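Local coordinates for protein ESSB (PDB 4ANO) that serves as an integral membrane component of the type VII secretion system, seen here as its cytoplasmic fragment, and probably associates with copies of itself, at residues 28-31 with 32-35; 34-38 with 39-43; 68-71 with 72-75; 83-86 with 87-91; 151-154 with 155-158. All coordinates share one frame; numbering follows the deposited sequence. Where two conformers were deposited one is given.

Overall arrangement
The five contacts are short-range turns and helical steps strung in order along the chain. Contacts 1 and 2 share L34 and K35 and lie about 10 Å apart between centres, in the connection from strand 25-30 to strand 53-58 of the four-stranded antiparallel sheet. Contact 3 links that sheet, through strand 62-68, to strand 74-75 of a second one. Contacts 4 and 5 belong to the helical part of the fragment, at the start of helix 84-98 and the end of helix 141-155; their centres are about 9 Å apart and R87 joins them. The centres of contacts 1 and 4 are about 37 Å apart. This layout is consistent with the family's protein-kinase-like clan.

Contact 1: residues 28-31 with 32-35; sequences IFQR and AKLK
The phenyl ring of F29 is met obliquely by the branched end of L34, whose methyl CD2 stops 4.0 Å from F29 CD2. The same methyl lies 4.1 Å from F29 CB, and the two side chains cross at about a right angle. Elsewhere the ring packs on A17 and P135. L34 takes up this position because its CG stands anti to its own carbonyl carbon (chi1 -49°), which directs the branch back over the turn. There CG lies 3.6 Å from Q30 O, while CD1 rests against R31 CA at 4.0 Å. Were this leucine an alanine, F29 would probably lose the methyl contact, and a gap would open over the backbone of Q30 and R31. The extended chain of K33 runs past Q30, its CD 4.1 Å from Q30 CB; the K33 amino group goes on to a salt bridge with D16, and the Q30 amide is bonded to E62. Two successive backbone bonds, K33 N to Q30 O at 3.0 Å and L34 N to R31 O at 3.1 Å, each span three residues, the pattern of a 3-10 turn, here closing off strand 25-30 as it leaves the antiparallel sheet.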
loop_
_atom_site.group_PDB
_atom_site.type_symbol
_atom_site.label_atom_id
_atom_site.label_comp_id
_atom_site.label_asym_id
_atom_site.label_seq_id
_atom_site.Cartn_x
_atom_site.Cartn_y
_atom_site.Cartn_z
ATOM N N ILE A 28 12.450 10.235 -7.881
ATOM C CA ILE A 28 13.750 10.414 -8.547
ATOM C C ILE A 28 14.743 9.391 -7.957
ATOM O O ILE A 28 14.950 9.320 -6.723
ATOM C CB ILE A 28 14.282 11.879 -8.352
ATOM C CG1 ILE A 28 13.275 12.966 -8.835
ATOM C CG2 ILE A 28 15.687 12.051 -8.998
ATOM C CD1 ILE A 28 12.802 12.743 -10.199
ATOM N N PHE A 29 15.287 8.527 -8.824
ATOM C CA PHE A 29 16.299 7.578 -8.352
ATOM C C PHE A 29 17.650 7.961 -9.057
ATOM O O PHE A 29 17.632 8.418 -10.179
ATOM C CB PHE A 29 16.004 6.159 -8.869
ATOM C CG PHE A 29 14.708 5.566 -8.392
ATOM C CD1 PHE A 29 13.530 5.889 -8.991
ATOM C CD2 PHE A 29 14.766 4.615 -7.348
ATOM C CE1 PHE A 29 12.271 5.324 -8.509
ATOM C CE2 PHE A 29 13.578 4.015 -6.892
ATOM C CZ PHE A 29 12.350 4.404 -7.443
ATOM N N GLN A 30 18.753 7.617 -8.406
ATOM C CA GLN A 30 20.093 7.682 -9.010
ATOM C C GLN A 30 20.397 6.422 -9.768
ATOM O O GLN A 30 20.382 5.368 -9.208
ATOM C CB GLN A 30 21.111 7.905 -7.880
ATOM C CG GLN A 30 20.951 9.163 -7.115
ATOM C CD GLN A 30 20.815 10.385 -8.003
ATOM O OE1 GLN A 30 21.737 10.761 -8.746
ATOM N NE2 GLN A 30 19.662 11.009 -7.957
ATOM N N ARG A 31 20.689 6.543 -11.066
ATOM C CA ARG A 31 20.885 5.417 -11.930
ATOM C C ARG A 31 22.046 4.528 -11.437
ATOM O O ARG A 31 22.022 3.300 -11.534
ATOM C CB ARG A 31 21.154 5.939 -13.343
ATOM C CG ARG A 31 20.580 5.138 -14.369
ATOM C CD ARG A 31 20.938 5.723 -15.783
ATOM N NE ARG A 31 21.232 4.634 -16.690
ATOM C CZ ARG A 31 21.242 4.759 -18.017
ATOM N NH1 ARG A 31 20.933 5.919 -18.544
ATOM N NH2 ARG A 31 21.456 3.691 -18.793
ATOM N N ALA A 32 23.050 5.159 -10.849
ATOM C CA ALA A 32 24.213 4.474 -10.403
ATOM C C ALA A 32 23.892 3.444 -9.321
ATOM O O ALA A 32 24.624 2.457 -9.128
ATOM C CB ALA A 32 25.312 5.504 -9.937
ATOM N N LYS A 33 22.788 3.676 -8.606
ATOM C CA LYS A 33 22.408 2.829 -7.507
ATOM C C LYS A 33 21.455 1.667 -7.889
ATOM O O LYS A 33 21.148 0.838 -7.022
ATOM C CB LYS A 33 21.710 3.727 -6.426
ATOM C CG LYS A 33 22.651 4.568 -5.579
ATOM C CD LYS A 33 21.801 5.508 -4.663
ATOM C CE LYS A 33 22.666 6.215 -3.601
ATOM N NZ LYS A 33 21.726 7.097 -2.783
ATOM N N LEU A 34 20.973 1.645 -9.131
ATOM C CA LEU A 34 20.063 0.615 -9.648
ATOM C C LEU A 34 20.690 -0.678 -10.207
ATOM O O LEU A 34 21.770 -0.650 -10.799
ATOM C CB LEU A 34 19.132 1.246 -10.698
ATOM C CG LEU A 34 18.411 2.557 -10.375
ATOM C CD1 LEU A 34 17.617 3.197 -11.521
ATOM C CD2 LEU A 34 17.448 2.328 -9.131
ATOM N N LYS A 35 19.969 -1.792 -10.114
ATOM C CA LYS A 35 20.326 -3.062 -10.759
ATOM C C LYS A 35 19.926 -3.062 -12.243
ATOM O O LYS A 35 20.318 -3.980 -12.969
ATOM C CB LYS A 35 19.633 -4.216 -10.056
ATOM C CG LYS A 35 20.025 -4.355 -8.656
ATOM C CD LYS A 35 19.343 -5.585 -7.990
ATOM C CE LYS A 35 19.965 -5.877 -6.612
ATOM N NZ LYS A 35 18.914 -6.436 -5.723
HETATM O O HOH W 1 23.675 1.348 -12.383
#

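Contact 2: residues 34-38 with 39-43; sequences LKMQD and PLELE
E41 folds back along the chain to receive the backbone of Q37 and D38. Its CB sits 3.3 Å from D38 O, and CG comes closer still, 3.1 Å from that same oxygen, as the chain passes alongside the carbonyl. Because CG lies anti to the carbonyl carbon of E41 (chi1 -60°) and the chain is extended beyond it, the carboxylate arrives within bonding distance of two consecutive N-H groups. OE1 takes Q37 N on its syn side at 3.0 Å; OE2 takes D38 N at 2.8 Å from well above the carboxylate plane, and Q37 N also gives OE2 a weak second bond. S133 bonds OE1 as well, so the group is held from several directions. With an alanine here, the N-H groups of Q37 and D38 would probably lose their acceptor and the loop ahead of the turn would be freer to move. On another side of the loop M36, a selenomethionine, lays its SE 3.8 Å from L42 CD1, the two side chains crossing at about a right angle, and both also pack on V58. D38 lies beside L40, pointing the same way, and its OD1 accepts L40 N at 3.0 Å, while E41 N bonds D38 O at 2.9 Å. The carboxylate of D38 thus makes an Asx turn that leads into the 3-10 segment beginning at P39.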
loop_
_atom_site.group_PDB
_atom_site.type_symbol
_atom_site.label_atom_id
_atom_site.label_comp_id
_atom_site.label_asym_id
_atom_site.label_seq_id
_atom_site.Cartn_x
_atom_site.Cartn_y
_atom_site.Cartn_z
ATOM N N LEU A 34 20.973 1.645 -9.131
ATOM C CA LEU A 34 20.063 0.615 -9.648
ATOM C C LEU A 34 20.690 -0.678 -10.207
ATOM O O LEU A 34 21.770 -0.650 -10.799
ATOM C CB LEU A 34 19.132 1.246 -10.698
ATOM C CG LEU A 34 18.411 2.557 -10.375
ATOM C CD1 LEU A 34 17.617 3.197 -11.521
ATOM C CD2 LEU A 34 17.448 2.328 -9.131
ATOM N N LYS A 35 19.969 -1.792 -10.114
ATOM C CA LYS A 35 20.326 -3.062 -10.759
ATOM C C LYS A 35 19.926 -3.062 -12.243
ATOM O O LYS A 35 20.318 -3.980 -12.969
ATOM C CB LYS A 35 19.633 -4.216 -10.056
ATOM C CG LYS A 35 20.025 -4.355 -8.656
ATOM C CD LYS A 35 19.343 -5.585 -7.990
ATOM C CE LYS A 35 19.965 -5.877 -6.612
ATOM N NZ LYS A 35 18.914 -6.436 -5.723
HETATM N N MSE A 36 19.154 -2.035 -12.628
HETATM C CA MSE A 36 18.671 -1.859 -13.999
HETATM C C MSE A 36 19.866 -1.952 -14.989
HETATM O O MSE A 36 20.963 -1.457 -14.712
HETATM C CB MSE A 36 18.011 -0.479 -14.187
HETATM C CG MSE A 36 17.538 -0.234 -15.586
HETATM SE SE MSE A 36 16.875 1.554 -15.829
HETATM C CE MSE A 36 18.557 2.509 -15.948
ATOM N N GLN A 37 19.659 -2.666 -16.065
ATOM C CA GLN A 37 20.732 -2.653 -17.111
ATOM C C GLN A 37 20.169 -1.873 -18.295
ATOM O O GLN A 37 20.653 -0.751 -18.645
ATOM C CB GLN A 37 21.139 -4.108 -17.389
ATOM C CG GLN A 37 21.825 -4.696 -16.181
ATOM C CD GLN A 37 22.377 -6.105 -16.372
ATOM O OE1 GLN A 37 22.091 -6.793 -17.382
ATOM N NE2 GLN A 37 23.181 -6.504 -15.464
ATOM N N ASP A 38 19.222 -2.445 -18.977
ATOM C CA ASP A 38 18.703 -1.789 -20.126
ATOM C C ASP A 38 17.471 -0.946 -19.687
ATOM O O ASP A 38 16.538 -1.497 -19.060
ATOM C CB ASP A 38 18.369 -2.860 -21.153
ATOM C CG ASP A 38 17.932 -2.292 -22.446
ATOM O OD1 ASP A 38 17.451 -1.149 -22.497
ATOM O OD2 ASP A 38 18.136 -2.970 -23.481
ATOM N N PRO A 39 17.458 0.378 -19.923
ATOM C CA PRO A 39 16.296 1.200 -19.597
ATOM C C PRO A 39 14.937 0.624 -20.087
ATOM O O PRO A 39 13.886 0.895 -19.519
ATOM C CB PRO A 39 16.577 2.521 -20.323
ATOM C CG PRO A 39 18.070 2.533 -20.361
ATOM C CD PRO A 39 18.482 1.154 -20.669
ATOM N N LEU A 40 14.969 -0.128 -21.201
ATOM C CA LEU A 40 13.784 -0.830 -21.687
ATOM C C LEU A 40 13.050 -1.732 -20.657
ATOM O O LEU A 40 11.848 -1.966 -20.778
ATOM C CB LEU A 40 14.207 -1.668 -22.903
ATOM C CG LEU A 40 13.096 -2.457 -23.593
ATOM C CD1 LEU A 40 11.939 -1.530 -24.057
ATOM C CD2 LEU A 40 13.737 -2.948 -24.914
ATOM N N GLU A 41 13.798 -2.219 -19.648
ATOM C CA GLU A 41 13.221 -2.994 -18.513
ATOM C C GLU A 41 12.129 -2.250 -17.803
ATOM O O GLU A 41 11.277 -2.905 -17.203
ATOM C CB GLU A 41 14.292 -3.320 -17.463
ATOM C CG GLU A 41 15.460 -4.173 -18.011
ATOM C CD GLU A 41 16.770 -4.107 -17.217
ATOM O OE1 GLU A 41 16.841 -3.616 -16.074
ATOM O OE2 GLU A 41 17.776 -4.580 -17.789
ATOM N N LEU A 42 12.162 -0.898 -17.853
ATOM C CA LEU A 42 11.174 -0.062 -17.122
ATOM C C LEU A 42 9.874 0.147 -17.902
ATOM O O LEU A 42 8.900 0.697 -17.378
ATOM C CB LEU A 42 11.796 1.305 -16.713
ATOM C CG LEU A 42 13.037 1.208 -15.845
ATOM C CD1 LEU A 42 13.238 2.617 -15.254
ATOM C CD2 LEU A 42 12.827 0.131 -14.681
ATOM N N GLU A 43 9.842 -0.293 -19.150
ATOM C CA GLU A 43 8.649 -0.083 -20.012
ATOM C C GLU A 43 7.415 -0.760 -19.401
ATOM O O GLU A 43 6.280 -0.219 -19.563
ATOM C CB GLU A 43 8.952 -0.440 -21.508
ATOM C CG GLU A 43 7.762 -0.078 -22.531
ATOM C CD GLU A 43 6.489 -0.841 -22.301
ATOM O OE1 GLU A 43 6.593 -2.033 -21.936
ATOM O OE2 GLU A 43 5.357 -0.277 -22.521
#

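Contact 3: residues 68-71 with 72-75; sequences KPPS and SFLT
F73 lays its ring over P70 through a first torsion swung well past the usual staggered value (chi1 -93°) and a chi2 of 21°, which together turn one ring face to the proline. P70 CD sits over the middle of that face, 3.7 Å from the F73 ring centroid and only 9° off the ring normal, a CH-pi contact made almost straight down onto the face. The rest of the pyrrolidine follows the ring across, with P70 CG 3.8 Å from F73 CE1, and the two side chains run obliquely to one another. P69 adds an oblique apolar touch, its CB 4.0 Å from F73 CD2. Beyond the turn, F73 meets the ring of F124 and also packs on M116. In the backbone, F73 N is bonded to P70 O at 3.1 Å. A water donates to that same carbonyl, 2.8 Å from P70 O, and makes a weak bond to F73 O, bridging the two ends. S71 and S72 occupy the corner positions between them. This is a type I beta turn, closed by its backbone bond and flanked by a proline-aromatic CH-pi contact, which carries the chain from strand 62-68 toward strand 74-75.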
loop_
_atom_site.group_PDB
_atom_site.type_symbol
_atom_site.label_atom_id
_atom_site.label_comp_id
_atom_site.label_asym_id
_atom_site.label_seq_id
_atom_site.Cartn_x
_atom_site.Cartn_y
_atom_site.Cartn_z
ATOM N N LYS A 68 0.466 9.938 -12.323
ATOM C CA LYS A 68 -0.768 10.754 -12.416
ATOM C C LYS A 68 -2.067 9.912 -12.355
ATOM O O LYS A 68 -2.560 9.344 -13.418
ATOM C CB LYS A 68 -0.679 11.552 -13.687
ATOM C CG LYS A 68 0.581 12.368 -13.793
ATOM C CD LYS A 68 0.676 13.062 -15.156
ATOM C CE LYS A 68 0.786 12.096 -16.341
ATOM N NZ LYS A 68 1.050 12.812 -17.644
ATOM N N PRO A 69 -2.625 9.754 -11.152
ATOM C CA PRO A 69 -3.919 9.103 -11.016
ATOM C C PRO A 69 -5.036 9.988 -11.529
ATOM O O PRO A 69 -4.837 11.198 -11.700
ATOM C CB PRO A 69 -4.108 8.895 -9.512
ATOM C CG PRO A 69 -2.963 9.622 -8.858
ATOM C CD PRO A 69 -2.099 10.230 -9.864
ATOM N N PRO A 70 -6.169 9.353 -11.791
ATOM C CA PRO A 70 -7.424 10.150 -12.075
ATOM C C PRO A 70 -7.634 11.219 -10.981
ATOM O O PRO A 70 -7.408 10.951 -9.777
ATOM C CB PRO A 70 -8.551 9.098 -11.986
ATOM C CG PRO A 70 -7.825 7.739 -12.352
ATOM C CD PRO A 70 -6.490 7.938 -11.579
ATOM N N SER A 71 -8.070 12.422 -11.381
ATOM C CA SER A 71 -8.279 13.509 -10.377
ATOM C C SER A 71 -9.336 13.206 -9.313
ATOM O O SER A 71 -9.367 13.862 -8.241
ATOM C CB SER A 71 -8.572 14.842 -11.062
ATOM O OG SER A 71 -9.541 14.640 -12.052
ATOM N N SER A 72 -10.235 12.251 -9.583
ATOM C CA SER A 72 -11.243 11.849 -8.617
ATOM C C SER A 72 -10.904 10.677 -7.691
ATOM O O SER A 72 -11.740 10.273 -6.858
ATOM C CB SER A 72 -12.589 11.572 -9.351
ATOM O OG SER A 72 -12.512 10.344 -10.115
ATOM N N PHE A 73 -9.696 10.103 -7.854
ATOM C CA PHE A 73 -9.255 9.098 -6.876
ATOM C C PHE A 73 -9.099 9.749 -5.494
ATOM O O PHE A 73 -8.828 10.966 -5.433
ATOM C CB PHE A 73 -7.945 8.497 -7.300
ATOM C CG PHE A 73 -8.068 7.239 -8.107
ATOM C CD1 PHE A 73 -9.216 6.889 -8.786
ATOM C CD2 PHE A 73 -6.976 6.390 -8.205
ATOM C CE1 PHE A 73 -9.308 5.706 -9.525
ATOM C CE2 PHE A 73 -7.046 5.223 -8.936
ATOM C CZ PHE A 73 -8.228 4.849 -9.613
ATOM N N LEU A 74 -9.379 8.945 -4.441
ATOM C CA LEU A 74 -9.314 9.310 -3.002
ATOM C C LEU A 74 -7.997 8.826 -2.355
ATOM O O LEU A 74 -7.501 7.719 -2.639
ATOM C CB LEU A 74 -10.475 8.659 -2.188
ATOM C CG LEU A 74 -12.001 8.909 -2.189
ATOM C CD1 LEU A 74 -12.385 10.292 -2.597
ATOM C CD2 LEU A 74 -12.764 7.802 -3.000
ATOM N N THR A 75 -7.458 9.647 -1.468
ATOM C CA THR A 75 -6.262 9.312 -0.735
ATOM C C THR A 75 -6.581 8.384 0.371
ATOM O O THR A 75 -7.748 8.181 0.750
ATOM C CB THR A 75 -5.704 10.622 -0.094
ATOM O OG1 THR A 75 -6.701 11.132 0.809
ATOM C CG2 THR A 75 -5.534 11.691 -1.187
HETATM O O HOH W 2 -6.278 11.975 -7.478
#

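Contact 4: residues 83-86 with 87-91; sequences TLLS and RIRAA
R87 bends back along the helix and lies over L84, the first residue of the helix. Its chain turns at chi2 (139°) and again at chi3 (50°), so that the aliphatic part follows T83, with CD 3.5 Å from T83 O, and the guanidinium comes to rest with one face on L84 CA. That atom lies toward the rim of the group, 3.8 Å above its plane. L84 also offers its methyl CD1 to R87 NH2 at 3.8 Å, the two side chains crossing at about a right angle. The flat group is held in this attitude by three carbonyl oxygens outside the pair: T82 O takes NH1, L155 O takes NE and T156 O takes NH2. The guanidinium thus ties the end of helix 141-155 and the loop that follows it to the opening turn of helix 84-98, where T83 occupies the N-cap position. Along that turn the backbone runs in regular alpha-helical fashion, with R87 N bonded to T83 O at 3.0 Å and I88 N to L84 O at 2.9 Å. L84 reaches I88 as well, its CG 4.0 Å from I88 CD1. L85 makes a second leucine-arginine pair, with a spacing of four residues where the first has three. Its CD2 lies 3.5 Å above one face of the R89 guanidinium, near the rim, and 3.8 Å from R89 NH2. R89 is extended from CG to NE, and its NH2 goes on to a salt bridge with E202 of helix 187-207, against which L85 also packs through V198.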
loop_
_atom_site.group_PDB
_atom_site.type_symbol
_atom_site.label_atom_id
_atom_site.label_comp_id
_atom_site.label_asym_id
_atom_site.label_seq_id
_atom_site.Cartn_x
_atom_site.Cartn_y
_atom_site.Cartn_z
ATOM N N THR A 83 -16.648 5.110 7.501
ATOM C CA THR A 83 -17.074 4.076 8.435
ATOM C C THR A 83 -16.014 2.965 8.702
ATOM O O THR A 83 -15.297 2.603 7.783
ATOM C CB THR A 83 -18.319 3.494 7.761
ATOM O OG1 THR A 83 -19.493 4.174 8.255
ATOM C CG2 THR A 83 -18.438 2.050 7.950
ATOM N N LEU A 84 -15.925 2.433 9.933
ATOM C CA LEU A 84 -15.075 1.262 10.201
ATOM C C LEU A 84 -15.372 0.151 9.198
ATOM O O LEU A 84 -14.453 -0.421 8.610
ATOM C CB LEU A 84 -15.203 0.743 11.640
ATOM C CG LEU A 84 -14.300 -0.445 11.981
ATOM C CD1 LEU A 84 -12.806 -0.111 11.687
ATOM C CD2 LEU A 84 -14.466 -0.779 13.428
ATOM N N LEU A 85 -16.663 -0.130 8.950
ATOM C CA LEU A 85 -17.067 -1.206 8.042
ATOM C C LEU A 85 -16.481 -1.039 6.632
ATOM O O LEU A 85 -15.864 -1.939 5.982
ATOM C CB LEU A 85 -18.615 -1.310 7.952
ATOM C CG LEU A 85 -19.153 -2.357 6.950
ATOM C CD1 LEU A 85 -18.665 -3.796 7.135
ATOM C CD2 LEU A 85 -20.708 -2.322 6.920
ATOM N N SER A 86 -16.577 0.199 6.180
ATOM C CA SER A 86 -15.983 0.556 4.928
ATOM C C SER A 86 -14.439 0.424 4.842
ATOM O O SER A 86 -13.852 0.040 3.812
ATOM C CB SER A 86 -16.212 2.040 4.819
ATOM O OG SER A 86 -15.553 2.469 3.673
ATOM N N ARG A 87 -13.790 0.915 5.883
ATOM C CA ARG A 87 -12.322 0.698 5.939
ATOM C C ARG A 87 -11.908 -0.771 5.949
ATOM O O ARG A 87 -10.873 -1.139 5.356
ATOM C CB ARG A 87 -11.763 1.459 7.141
ATOM C CG ARG A 87 -11.625 2.974 6.897
ATOM C CD ARG A 87 -12.048 3.830 8.120
ATOM N NE ARG A 87 -11.471 3.457 9.428
ATOM C CZ ARG A 87 -12.019 3.807 10.598
ATOM N NH1 ARG A 87 -13.143 4.509 10.636
ATOM N NH2 ARG A 87 -11.443 3.448 11.760
ATOM N N ILE A 88 -12.654 -1.634 6.647
ATOM C CA ILE A 88 -12.267 -3.084 6.677
ATOM C C ILE A 88 -12.501 -3.693 5.307
ATOM O O ILE A 88 -11.715 -4.557 4.872
ATOM C CB ILE A 88 -13.117 -3.922 7.685
ATOM C CG1 ILE A 88 -12.788 -3.477 9.096
ATOM C CG2 ILE A 88 -12.838 -5.513 7.505
ATOM C CD1 ILE A 88 -13.918 -3.967 10.083
ATOM N N ARG A 89 -13.520 -3.211 4.572
ATOM C CA ARG A 89 -13.779 -3.796 3.240
ATOM C C ARG A 89 -12.643 -3.395 2.335
ATOM O O ARG A 89 -12.202 -4.212 1.506
ATOM C CB ARG A 89 -15.141 -3.348 2.669
ATOM C CG ARG A 89 -16.308 -4.298 3.138
ATOM C CD ARG A 89 -17.706 -3.748 2.735
ATOM N NE ARG A 89 -18.834 -4.512 3.329
ATOM C CZ ARG A 89 -20.084 -4.033 3.498
ATOM N NH1 ARG A 89 -20.397 -2.785 3.136
ATOM N NH2 ARG A 89 -21.040 -4.796 4.047
ATOM N N ALA A 90 -12.224 -2.121 2.427
ATOM C CA ALA A 90 -11.089 -1.600 1.698
ATOM C C ALA A 90 -9.803 -2.381 1.939
ATOM O O ALA A 90 -9.008 -2.632 0.986
ATOM C CB ALA A 90 -10.873 -0.093 1.984
ATOM N N ALA A 91 -9.615 -2.775 3.189
ATOM C CA ALA A 91 -8.427 -3.499 3.629
ATOM C C ALA A 91 -8.460 -4.914 3.057
ATOM O O ALA A 91 -7.448 -5.429 2.600
ATOM C CB ALA A 91 -8.345 -3.535 5.137
#

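Contact 5: residues 151-154 with 155-158; sequences TVLA and LTEG
V152 O is gripped by two firm donors, both from T156, whose hydroxyl OG1 donates to it at 2.7 Å and whose backbone N does so at 2.9 Å. The hydroxyl comes from above the carbonyl plane, the amide from close to it, and L155 N adds a weak third bond. T156 reaches it with OG1 tucked between its own backbone N and carbonyl carbon (chi1 57°), a setting that leaves CB and CG2 pressed near the same oxygen, CG2 only 3.3 Å from V152 O. A buried threonine hydroxyl is thereby satisfied by the helix's own backbone, and V152 and T156 run obliquely past each other at their side chains. One residue earlier, L155 N bonds T151 O at 2.9 Å, and L155 CB lies 3.4 Å from T151 O. The chain then turns: G158 N bonds L153 O at 2.8 Å with a nearly straight N-H (162°). G158 has positive phi (53°), a conformation that side-chain-bearing residues adopt at greater cost, and a CB placed on it would lie only 3.3 Å from A154 O. L153 meets E157 across the turn, CD2 4.3 Å from E157 CB, while E157 itself is bonded to S175 and L153 packs on helix 176-183. A bond spanning five residues is that of a pi-turn, here at the end of helix 141-155, with the positive-phi G158 as its closing residue.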
loop_
_atom_site.group_PDB
_atom_site.type_symbol
_atom_site.label_atom_id
_atom_site.label_comp_id
_atom_site.label_asym_id
_atom_site.label_seq_id
_atom_site.Cartn_x
_atom_site.Cartn_y
_atom_site.Cartn_z
ATOM N N THR A 151 -0.264 -1.409 7.299
ATOM C CA THR A 151 -1.169 -0.562 6.455
ATOM C C THR A 151 -2.651 -0.819 6.768
ATOM O O THR A 151 -3.489 0.098 6.941
ATOM C CB THR A 151 -0.895 -0.746 4.973
ATOM O OG1 THR A 151 0.471 -0.361 4.762
ATOM C CG2 THR A 151 -1.867 0.135 4.169
ATOM N N VAL A 152 -3.002 -2.087 6.893
ATOM C CA VAL A 152 -4.372 -2.435 7.258
ATOM C C VAL A 152 -4.719 -1.932 8.675
ATOM O O VAL A 152 -5.835 -1.364 8.843
ATOM C CB VAL A 152 -4.455 -3.985 7.238
ATOM C CG1 VAL A 152 -5.738 -4.494 7.983
ATOM C CG2 VAL A 152 -4.462 -4.457 5.781
ATOM N N LEU A 153 -3.809 -2.083 9.641
ATOM C CA LEU A 153 -4.070 -1.511 10.998
ATOM C C LEU A 153 -4.179 -0.007 10.962
ATOM O O LEU A 153 -5.038 0.619 11.606
ATOM C CB LEU A 153 -3.018 -1.930 12.014
ATOM C CG LEU A 153 -3.166 -3.425 12.328
ATOM C CD1 LEU A 153 -1.980 -4.007 13.082
ATOM C CD2 LEU A 153 -4.435 -3.717 12.987
ATOM N N ALA A 154 -3.307 0.648 10.219
ATOM C CA ALA A 154 -3.424 2.091 10.062
ATOM C C ALA A 154 -4.779 2.501 9.436
ATOM O O ALA A 154 -5.327 3.545 9.782
ATOM C CB ALA A 154 -2.302 2.640 9.250
ATOM N N LEU A 155 -5.304 1.705 8.528
ATOM C CA LEU A 155 -6.543 2.070 7.859
ATOM C C LEU A 155 -7.799 1.776 8.741
ATOM O O LEU A 155 -8.770 2.556 8.697
ATOM C CB LEU A 155 -6.627 1.280 6.574
ATOM C CG LEU A 155 -7.833 1.481 5.675
ATOM C CD1 LEU A 155 -7.825 2.953 5.266
ATOM C CD2 LEU A 155 -7.744 0.597 4.461
ATOM N N THR A 156 -7.750 0.682 9.498
ATOM C CA THR A 156 -8.929 0.107 10.174
ATOM C C THR A 156 -8.978 0.556 11.621
ATOM O O THR A 156 -9.746 1.409 11.945
ATOM C CB THR A 156 -8.980 -1.438 10.077
ATOM O OG1 THR A 156 -7.768 -2.018 10.620
ATOM C CG2 THR A 156 -9.087 -1.870 8.601
ATOM N N GLU A 157 -8.189 -0.081 12.470
ATOM C CA GLU A 157 -8.017 0.300 13.888
ATOM C C GLU A 157 -7.662 1.776 13.997
ATOM O O GLU A 157 -8.310 2.542 14.741
ATOM C CB GLU A 157 -6.889 -0.518 14.494
ATOM C CG GLU A 157 -6.723 -0.316 16.002
ATOM C CD GLU A 157 -7.104 -1.554 16.815
ATOM O OE1 GLU A 157 -8.210 -2.132 16.613
ATOM O OE2 GLU A 157 -6.276 -1.931 17.680
ATOM N N GLY A 158 -6.630 2.152 13.260
ATOM C CA GLY A 158 -6.128 3.481 13.150
ATOM C C GLY A 158 -5.794 4.196 14.474
ATOM O O GLY A 158 -6.049 5.399 14.595
#